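Local coordinates for protein nitrite oxidoreductase subunit C (Kuenenia stuttgartiensis, PDB 7B04) that carries a heme b and calcium ions as a subunit of nitrite oxidoreductase in an anammox bacterium and probably takes part in electron transfer, at residues E47-P59 / I100-Q112. Residues are numbered along the deposited sequence; the frame is centred on the assembly and turned at random.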
ATOM      1  N   GLU C  47     -42.024 -15.253 -52.249  1.00 30.40           N
ATOM      2  CA  GLU C  47     -41.359 -14.342 -53.169  1.00 32.96           C
ATOM      3  C   GLU C  47     -39.904 -14.753 -53.340  1.00 36.05           C
ATOM      4  O   GLU C  47     -39.210 -15.055 -52.366  1.00 37.37           O
ATOM      5  CB  GLU C  47     -41.457 -12.896 -52.680  1.00 36.91           C
ATOM      6  CG  GLU C  47     -41.052 -11.875 -53.737  1.00 40.72           C
ATOM      7  CD  GLU C  47     -41.293 -10.445 -53.296  1.00 62.01           C
ATOM      8  OE1 GLU C  47     -41.170  -9.533 -54.142  1.00 63.70           O
ATOM      9  OE2 GLU C  47     -41.613 -10.233 -52.107  1.00 65.85           O
ATOM     10  N   VAL C  48     -39.437 -14.735 -54.583  1.00 35.79           N
ATOM     11  CA  VAL C  48     -38.113 -15.236 -54.930  1.00 35.27           C
ATOM     12  C   VAL C  48     -37.174 -14.067 -55.178  1.00 33.58           C
ATOM     13  O   VAL C  48     -37.547 -13.069 -55.808  1.00 39.09           O
ATOM     14  CB  VAL C  48     -38.186 -16.155 -56.167  1.00 38.07           C
ATOM     15  CG1 VAL C  48     -36.793 -16.601 -56.600  1.00 25.94           C
ATOM     16  CG2 VAL C  48     -39.069 -17.362 -55.877  1.00 36.41           C
ATOM     17  N   LEU C  49     -35.944 -14.202 -54.688  1.00 34.12           N
ATOM     18  CA  LEU C  49     -34.894 -13.224 -54.920  1.00 26.85           C
ATOM     19  C   LEU C  49     -34.132 -13.658 -56.165  1.00 32.12           C
ATOM     20  O   LEU C  49     -33.515 -14.729 -56.181  1.00 34.56           O
ATOM     21  CB  LEU C  49     -33.973 -13.126 -53.702  1.00 26.48           C
ATOM     22  CG  LEU C  49     -32.970 -11.973 -53.578  1.00 25.98           C
ATOM     23  CD1 LEU C  49     -31.694 -12.286 -54.326  1.00 30.28           C
ATOM     24  CD2 LEU C  49     -33.564 -10.662 -54.064  1.00 28.25           C
ATOM     25  N   ASN C  50     -34.178 -12.832 -57.202  1.00 27.35           N
ATOM     26  CA  ASN C  50     -33.562 -13.149 -58.482  1.00 30.46           C
ATOM     27  C   ASN C  50     -32.245 -12.395 -58.610  1.00 35.70           C
ATOM     28  O   ASN C  50     -32.212 -11.166 -58.475  1.00 33.23           O
ATOM     29  CB  ASN C  50     -34.505 -12.787 -59.630  1.00 29.80           C
ATOM     30  CG  ASN C  50     -34.051 -13.348 -60.960  1.00 37.52           C
ATOM     31  OD1 ASN C  50     -33.115 -14.143 -61.027  1.00 45.65           O
ATOM     32  ND2 ASN C  50     -34.714 -12.929 -62.032  1.00 41.16           N
ATOM     33  N   VAL C  51     -31.167 -13.129 -58.872  1.00 32.83           N
ATOM     34  CA  VAL C  51     -29.854 -12.529 -59.072  1.00 27.62           C
ATOM     35  C   VAL C  51     -29.738 -12.202 -60.555  1.00 29.70           C
ATOM     36  O   VAL C  51     -29.632 -13.100 -61.395  1.00 26.45           O
ATOM     37  CB  VAL C  51     -28.729 -13.467 -58.617  1.00 30.67           C
ATOM     38  CG1 VAL C  51     -27.388 -12.795 -58.784  1.00 35.74           C
ATOM     39  CG2 VAL C  51     -28.929 -13.871 -57.180  1.00 23.69           C
ATOM     40  N   LYS C  52     -29.769 -10.912 -60.876  1.00 30.78           N
ATOM     41  CA  LYS C  52     -29.748 -10.470 -62.263  1.00 29.44           C
ATOM     42  C   LYS C  52     -28.333 -10.537 -62.822  1.00 31.20           C
ATOM     43  O   LYS C  52     -27.379 -10.090 -62.177  1.00 34.63           O
ATOM     44  CB  LYS C  52     -30.299  -9.049 -62.371  1.00 29.82           C
ATOM     45  CG  LYS C  52     -30.436  -8.555 -63.797  1.00 37.56           C
ATOM     46  CD  LYS C  52     -31.155  -7.222 -63.846  1.00 33.71           C
ATOM     47  CE  LYS C  52     -31.127  -6.633 -65.244  1.00 42.19           C
ATOM     48  NZ  LYS C  52     -31.903  -7.459 -66.208  1.00 46.69           N
ATOM     49  N   TYR C  53     -28.197 -11.101 -64.020  1.00 28.28           N
ATOM     50  CA  TYR C  53     -26.899 -11.151 -64.678  1.00 30.86           C
ATOM     51  C   TYR C  53     -26.579  -9.816 -65.345  1.00 30.39           C
ATOM     52  O   TYR C  53     -27.363  -9.314 -66.156  1.00 29.27           O
ATOM     53  CB  TYR C  53     -26.867 -12.269 -65.715  1.00 30.92           C
ATOM     54  CG  TYR C  53     -25.638 -12.191 -66.579  1.00 28.97           C
ATOM     55  CD1 TYR C  53     -24.398 -12.565 -66.083  1.00 33.07           C
ATOM     56  CD2 TYR C  53     -25.711 -11.708 -67.877  1.00 26.44           C
ATOM     57  CE1 TYR C  53     -23.266 -12.480 -66.864  1.00 35.73           C
ATOM     58  CE2 TYR C  53     -24.584 -11.617 -68.664  1.00 32.68           C
ATOM     59  CZ  TYR C  53     -23.365 -12.005 -68.153  1.00 33.50           C
ATOM     60  OH  TYR C  53     -22.239 -11.917 -68.932  1.00 31.59           O
ATOM     61  N   MET C  54     -25.425  -9.246 -65.000  1.00 36.93           N
ATOM     62  CA  MET C  54     -25.005  -7.956 -65.550  1.00 34.00           C
ATOM     63  C   MET C  54     -23.499  -7.818 -65.360  1.00 36.32           C
ATOM     64  O   MET C  54     -23.025  -7.872 -64.223  1.00 50.86           O
ATOM     65  CB  MET C  54     -25.763  -6.800 -64.899  1.00 31.68           C
ATOM     66  CG  MET C  54     -25.579  -6.655 -63.398  1.00 31.39           C
ATOM     67  SD  MET C  54     -26.362  -5.173 -62.745  1.00 52.61           S
ATOM     68  CE  MET C  54     -28.084  -5.646 -62.831  1.00 39.87           C
ATOM     69  N   GLN C  55     -22.738  -7.789 -66.457  1.00 32.21           N
ATOM     70  CA  GLN C  55     -21.324  -7.426 -66.363  1.00 43.32           C
ATOM     71  C   GLN C  55     -21.148  -6.245 -65.403  1.00 41.92           C
ATOM     72  O   GLN C  55     -21.679  -5.155 -65.633  1.00 35.93           O
ATOM     73  CB  GLN C  55     -20.719  -7.151 -67.751  1.00 36.97           C
ATOM     74  CG  GLN C  55     -20.879  -5.753 -68.329  1.00 54.40           C
ATOM     75  CD  GLN C  55     -19.807  -5.426 -69.355  1.00 64.10           C
ATOM     76  OE1 GLN C  55     -18.943  -6.251 -69.655  1.00 60.43           O
ATOM     77  NE2 GLN C  55     -19.857  -4.214 -69.893  1.00 67.30           N
ATOM     78  N   ILE C  56     -20.494  -6.483 -64.272  1.00 45.43           N
ATOM     79  CA  ILE C  56     -20.262  -5.455 -63.262  1.00 38.43           C
ATOM     80  C   ILE C  56     -18.826  -4.966 -63.401  1.00 46.12           C
ATOM     81  O   ILE C  56     -17.877  -5.697 -63.098  1.00 55.29           O
ATOM     82  CB  ILE C  56     -20.546  -5.978 -61.849  1.00 38.34           C
ATOM     83  CG1 ILE C  56     -21.987  -6.479 -61.762  1.00 24.67           C
ATOM     84  CG2 ILE C  56     -20.325  -4.880 -60.823  1.00 46.23           C
ATOM     85  CD1 ILE C  56     -22.187  -7.621 -60.816  1.00 28.44           C
ATOM     86  N   ASP C  57     -18.666  -3.714 -63.821  1.00 46.50           N
ATOM     87  CA  ASP C  57     -17.350  -3.098 -63.928  1.00 50.39           C
ATOM     88  C   ASP C  57     -17.083  -2.354 -62.628  1.00 50.07           C
ATOM     89  O   ASP C  57     -17.826  -1.434 -62.268  1.00 51.75           O
ATOM     90  CB  ASP C  57     -17.271  -2.144 -65.120  1.00 53.52           C
ATOM     91  CG  ASP C  57     -17.269  -2.866 -66.456  1.00 71.44           C
ATOM     92  OD1 ASP C  57     -16.851  -4.042 -66.504  1.00 69.74           O
ATOM     93  OD2 ASP C  57     -17.680  -2.249 -67.463  1.00 80.36           O
ATOM     94  N   VAL C  58     -16.025  -2.755 -61.929  1.00 53.67           N
ATOM     95  CA  VAL C  58     -15.764  -2.261 -60.580  1.00 48.33           C
ATOM     96  C   VAL C  58     -14.285  -1.956 -60.440  1.00 57.99           C
ATOM     97  O   VAL C  58     -13.437  -2.535 -61.133  1.00 64.47           O
ATOM     98  CB  VAL C  58     -16.190  -3.308 -59.515  1.00 46.66           C
ATOM     99  CG1 VAL C  58     -15.121  -4.389 -59.341  1.00 47.62           C
ATOM    100  CG2 VAL C  58     -16.559  -2.668 -58.185  1.00 56.95           C
ATOM    101  N   PRO C  59     -13.946  -1.011 -59.572  1.00 58.10           N
ATOM    102  CA  PRO C  59     -12.535  -0.716 -59.311  1.00 62.23           C
ATOM    103  C   PRO C  59     -11.952  -1.744 -58.345  1.00 65.14           C
ATOM    104  O   PRO C  59     -12.628  -2.667 -57.897  1.00 65.19           O
ATOM    105  CB  PRO C  59     -12.574   0.684 -58.691  1.00 62.66           C
ATOM    106  CG  PRO C  59     -13.942   0.817 -58.133  1.00 62.13           C
ATOM    107  CD  PRO C  59     -14.823   0.070 -59.086  1.00 61.32           C
ATOM    108  N   ILE C 100     -33.327  -6.463 -49.959  1.00 26.35           N
ATOM    109  CA  ILE C 100     -32.196  -7.260 -50.426  1.00 25.97           C
ATOM    110  C   ILE C 100     -32.227  -7.349 -51.947  1.00 23.87           C
ATOM    111  O   ILE C 100     -33.250  -7.715 -52.535  1.00 26.72           O
ATOM    112  CB  ILE C 100     -32.170  -8.666 -49.792  1.00 25.28           C
ATOM    113  CG1 ILE C 100     -30.944  -9.442 -50.283  1.00 23.96           C
ATOM    114  CG2 ILE C 100     -33.460  -9.431 -50.061  1.00 23.81           C
ATOM    115  CD1 ILE C 100     -30.616 -10.665 -49.460  1.00 27.43           C
ATOM    116  N   LYS C 101     -31.113  -6.989 -52.580  1.00 26.00           N
ATOM    117  CA  LYS C 101     -30.915  -7.140 -54.012  1.00 26.38           C
ATOM    118  C   LYS C 101     -29.668  -7.978 -54.268  1.00 29.55           C
ATOM    119  O   LYS C 101     -28.809  -8.128 -53.395  1.00 37.24           O
ATOM    120  CB  LYS C 101     -30.772  -5.781 -54.711  1.00 25.77           C
ATOM    121  CG  LYS C 101     -32.037  -4.945 -54.739  1.00 29.49           C
ATOM    122  CD  LYS C 101     -31.822  -3.668 -55.536  1.00 32.08           C
ATOM    123  CE  LYS C 101     -33.080  -2.821 -55.578  1.00 34.23           C
ATOM    124  NZ  LYS C 101     -32.874  -1.567 -56.352  1.00 34.78           N
ATOM    125  N   ALA C 102     -29.569  -8.524 -55.479  1.00 29.25           N
ATOM    126  CA  ALA C 102     -28.441  -9.384 -55.810  1.00 25.14           C
ATOM    127  C   ALA C 102     -28.193  -9.374 -57.312  1.00 27.37           C
ATOM    128  O   ALA C 102     -29.133  -9.365 -58.111  1.00 29.11           O
ATOM    129  CB  ALA C 102     -28.666 -10.819 -55.325  1.00 22.99           C
ATOM    130  N   ILE C 103     -26.908  -9.395 -57.675  1.00 29.98           N
ATOM    131  CA  ILE C 103     -26.435  -9.342 -59.054  1.00 31.42           C
ATOM    132  C   ILE C 103     -25.194 -10.222 -59.132  1.00 33.40           C
ATOM    133  O   ILE C 103     -24.529 -10.477 -58.126  1.00 34.07           O
ATOM    134  CB  ILE C 103     -26.110  -7.903 -59.507  1.00 30.60           C
ATOM    135  CG1 ILE C 103     -25.073  -7.288 -58.568  1.00 25.25           C
ATOM    136  CG2 ILE C 103     -27.367  -7.045 -59.543  1.00 28.10           C
ATOM    137  CD1 ILE C 103     -24.714  -5.865 -58.900  1.00 27.45           C
ATOM    138  N   HIS C 104     -24.876 -10.695 -60.337  1.00 30.12           N
ATOM    139  CA  HIS C 104     -23.666 -11.497 -60.478  1.00 25.90           C
ATOM    140  C   HIS C 104     -23.041 -11.318 -61.856  1.00 29.19           C
ATOM    141  O   HIS C 104     -23.705 -10.957 -62.832  1.00 29.85           O
ATOM    142  CB  HIS C 104     -23.918 -12.981 -60.155  1.00 25.22           C
ATOM    143  CG  HIS C 104     -24.581 -13.758 -61.249  1.00 22.03           C
ATOM    144  ND1 HIS C 104     -23.899 -14.228 -62.351  1.00 25.46           N
ATOM    145  CD2 HIS C 104     -25.854 -14.199 -61.381  1.00 26.24           C
ATOM    146  CE1 HIS C 104     -24.731 -14.898 -63.129  1.00 30.88           C
ATOM    147  NE2 HIS C 104     -25.923 -14.896 -62.562  1.00 28.78           N
ATOM    148  N   ASP C 105     -21.737 -11.602 -61.905  1.00 31.41           N
ATOM    149  CA  ASP C 105     -20.893 -11.443 -63.079  1.00 29.44           C
ATOM    150  C   ASP C 105     -20.810 -12.691 -63.933  1.00 32.50           C
ATOM    151  O   ASP C 105     -20.533 -12.595 -65.134  1.00 30.33           O
ATOM    152  CB  ASP C 105     -19.443 -11.206 -62.619  1.00 29.79           C
ATOM    153  CG  ASP C 105     -18.970  -9.788 -62.775  1.00 45.10           C
ATOM    154  OD1 ASP C 105     -19.344  -9.120 -63.756  1.00 53.25           O
ATOM    155  OD2 ASP C 105     -18.174  -9.359 -61.911  1.00 55.42           O
ATOM    156  N   GLY C 106     -21.083 -13.843 -63.349  1.00 32.17           N
ATOM    157  CA  GLY C 106     -20.639 -15.096 -63.900  1.00 29.15           C
ATOM    158  C   GLY C 106     -19.346 -15.515 -63.243  1.00 29.29           C
ATOM    159  O   GLY C 106     -18.918 -16.666 -63.393  1.00 38.66           O
ATOM    160  N   ILE C 107     -18.720 -14.572 -62.531  1.00 23.89           N
ATOM    161  CA  ILE C 107     -17.524 -14.800 -61.741  1.00 30.97           C
ATOM    162  C   ILE C 107     -17.751 -14.472 -60.270  1.00 31.31           C
ATOM    163  O   ILE C 107     -17.362 -15.246 -59.389  1.00 29.76           O
ATOM    164  CB  ILE C 107     -16.342 -13.977 -62.301  1.00 31.01           C
ATOM    165  CG1 ILE C 107     -16.046 -14.385 -63.746  1.00 30.62           C
ATOM    166  CG2 ILE C 107     -15.112 -14.133 -61.426  1.00 26.58           C
ATOM    167  CD1 ILE C 107     -15.206 -13.385 -64.508  1.00 39.52           C
ATOM    168  N   THR C 108     -18.373 -13.324 -59.985  1.00 31.89           N
ATOM    169  CA  THR C 108     -18.576 -12.820 -58.632  1.00 33.90           C
ATOM    170  C   THR C 108     -20.055 -12.556 -58.384  1.00 28.41           C
ATOM    171  O   THR C 108     -20.774 -12.121 -59.285  1.00 33.21           O
ATOM    172  CB  THR C 108     -17.782 -11.525 -58.400  1.00 27.12           C
ATOM    173  OG1 THR C 108     -16.460 -11.672 -58.930  1.00 32.66           O
ATOM    174  CG2 THR C 108     -17.693 -11.202 -56.915  1.00 25.63           C
ATOM    175  N   ILE C 109     -20.510 -12.824 -57.161  1.00 25.00           N
ATOM    176  CA  ILE C 109     -21.884 -12.547 -56.748  1.00 21.91           C
ATOM    177  C   ILE C 109     -21.878 -11.434 -55.706  1.00 23.57           C
ATOM    178  O   ILE C 109     -21.020 -11.406 -54.814  1.00 24.49           O
ATOM    179  CB  ILE C 109     -22.582 -13.821 -56.218  1.00 28.56           C
ATOM    180  CG1 ILE C 109     -24.087 -13.597 -56.039  1.00 32.14           C
ATOM    181  CG2 ILE C 109     -21.941 -14.329 -54.932  1.00 21.16           C
ATOM    182  CD1 ILE C 109     -24.882 -14.891 -55.929  1.00 23.69           C
ATOM    183  N   TYR C 110     -22.832 -10.506 -55.826  1.00 27.39           N
ATOM    184  CA  TYR C 110     -22.950  -9.370 -54.917  1.00 27.26           C
ATOM    185  C   TYR C 110     -24.374  -9.313 -54.379  1.00 26.06           C
ATOM    186  O   TYR C 110     -25.334  -9.332 -55.159  1.00 29.60           O
ATOM    187  CB  TYR C 110     -22.635  -8.031 -55.605  1.00 22.96           C
ATOM    188  CG  TYR C 110     -21.289  -7.910 -56.287  1.00 23.43           C
ATOM    189  CD1 TYR C 110     -20.194  -7.347 -55.639  1.00 26.89           C
ATOM    190  CD2 TYR C 110     -21.127  -8.320 -57.597  1.00 26.66           C
ATOM    191  CE1 TYR C 110     -18.962  -7.220 -56.287  1.00 27.43           C
ATOM    192  CE2 TYR C 110     -19.911  -8.199 -58.244  1.00 30.77           C
ATOM    193  CZ  TYR C 110     -18.834  -7.650 -57.589  1.00 31.95           C
ATOM    194  OH  TYR C 110     -17.628  -7.533 -58.243  1.00 37.80           O
ATOM    195  N   PHE C 111     -24.506  -9.179 -53.060  1.00 27.80           N
ATOM    196  CA  PHE C 111     -25.789  -8.990 -52.391  1.00 26.50           C
ATOM    197  C   PHE C 111     -25.782  -7.635 -51.713  1.00 29.17           C
ATOM    198  O   PHE C 111     -24.815  -7.300 -51.027  1.00 29.45           O
ATOM    199  CB  PHE C 111     -26.038 -10.038 -51.293  1.00 29.53           C
ATOM    200  CG  PHE C 111     -26.396 -11.400 -51.797  1.00 34.78           C
ATOM    201  CD1 PHE C 111     -25.434 -12.207 -52.378  1.00 32.49           C
ATOM    202  CD2 PHE C 111     -27.676 -11.907 -51.636  1.00 31.70           C
ATOM    203  CE1 PHE C 111     -25.748 -13.480 -52.816  1.00 33.70           C
ATOM    204  CE2 PHE C 111     -27.995 -13.189 -52.079  1.00 31.53           C
ATOM    205  CZ  PHE C 111     -27.026 -13.970 -52.668  1.00 32.78           C
ATOM    206  N   GLN C 112     -26.863  -6.878 -51.872  1.00 32.12           N
ATOM    207  CA  GLN C 112     -27.014  -5.578 -51.230  1.00 24.05           C
ATOM    208  C   GLN C 112     -28.189  -5.641 -50.265  1.00 24.51           C
ATOM    209  O   GLN C 112     -29.305  -6.003 -50.666  1.00 25.45           O
ATOM    210  CB  GLN C 112     -27.241  -4.491 -52.283  1.00 24.73           C
ATOM    211  CG  GLN C 112     -27.208  -3.076 -51.764  1.00 30.78           C
ATOM    212  CD  GLN C 112     -27.952  -2.125 -52.666  1.00 31.34           C
ATOM    213  OE1 GLN C 112     -29.160  -2.259 -52.863  1.00 39.02           O
ATOM    214  NE2 GLN C 112     -27.231  -1.176 -53.255  1.00 24.92           N
TER
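L49 opens the contact by setting CD1 against A102 CB (3.5 Å), the methyl that also lies over one face of the F111 ring. V51 splits its methyls between two residues of the neighbouring strand: CG2 packs on the same A102 methyl, while CG1, placed opposite the backbone N (chi1 -178°), reaches the edge of the H104 imidazole in the ring plane, 3.3 Å from CD2. K52 acts through its backbone, its N donating to A102 O and its O accepting from H104 N, the alternating ladder of parallel strands. The Y53 ring lies at 54° to the H104 imidazole, neither stacked nor edge-on, and turns its CE1 edge to D105 O; H104 NE2 is held by E317 O, just past strand 306-316. M54 N gives a nearly straight bond to H104 O (3.3 Å, 172°), and its chain, bent at chi3, brings CE to I103 CG2. Beyond the strand, I56 N donates to D105 OD1 (2.9 Å) on the syn side, though 32° out of the carboxylate plane, and I56 CD1 touches both I103 CD1 and, at 3.5 Å, Y110 CD2. An alanine in place of D105 is likely to leave I56 N without this acceptor and the loop after the strand less firmly tied to the hairpin. Backbone pairing thus joins strand 49-53, parallel, to strand 97-104, with 306-316 on its other side; an apolar seam fills the joint, and one carboxylate extends the grip past the strand end.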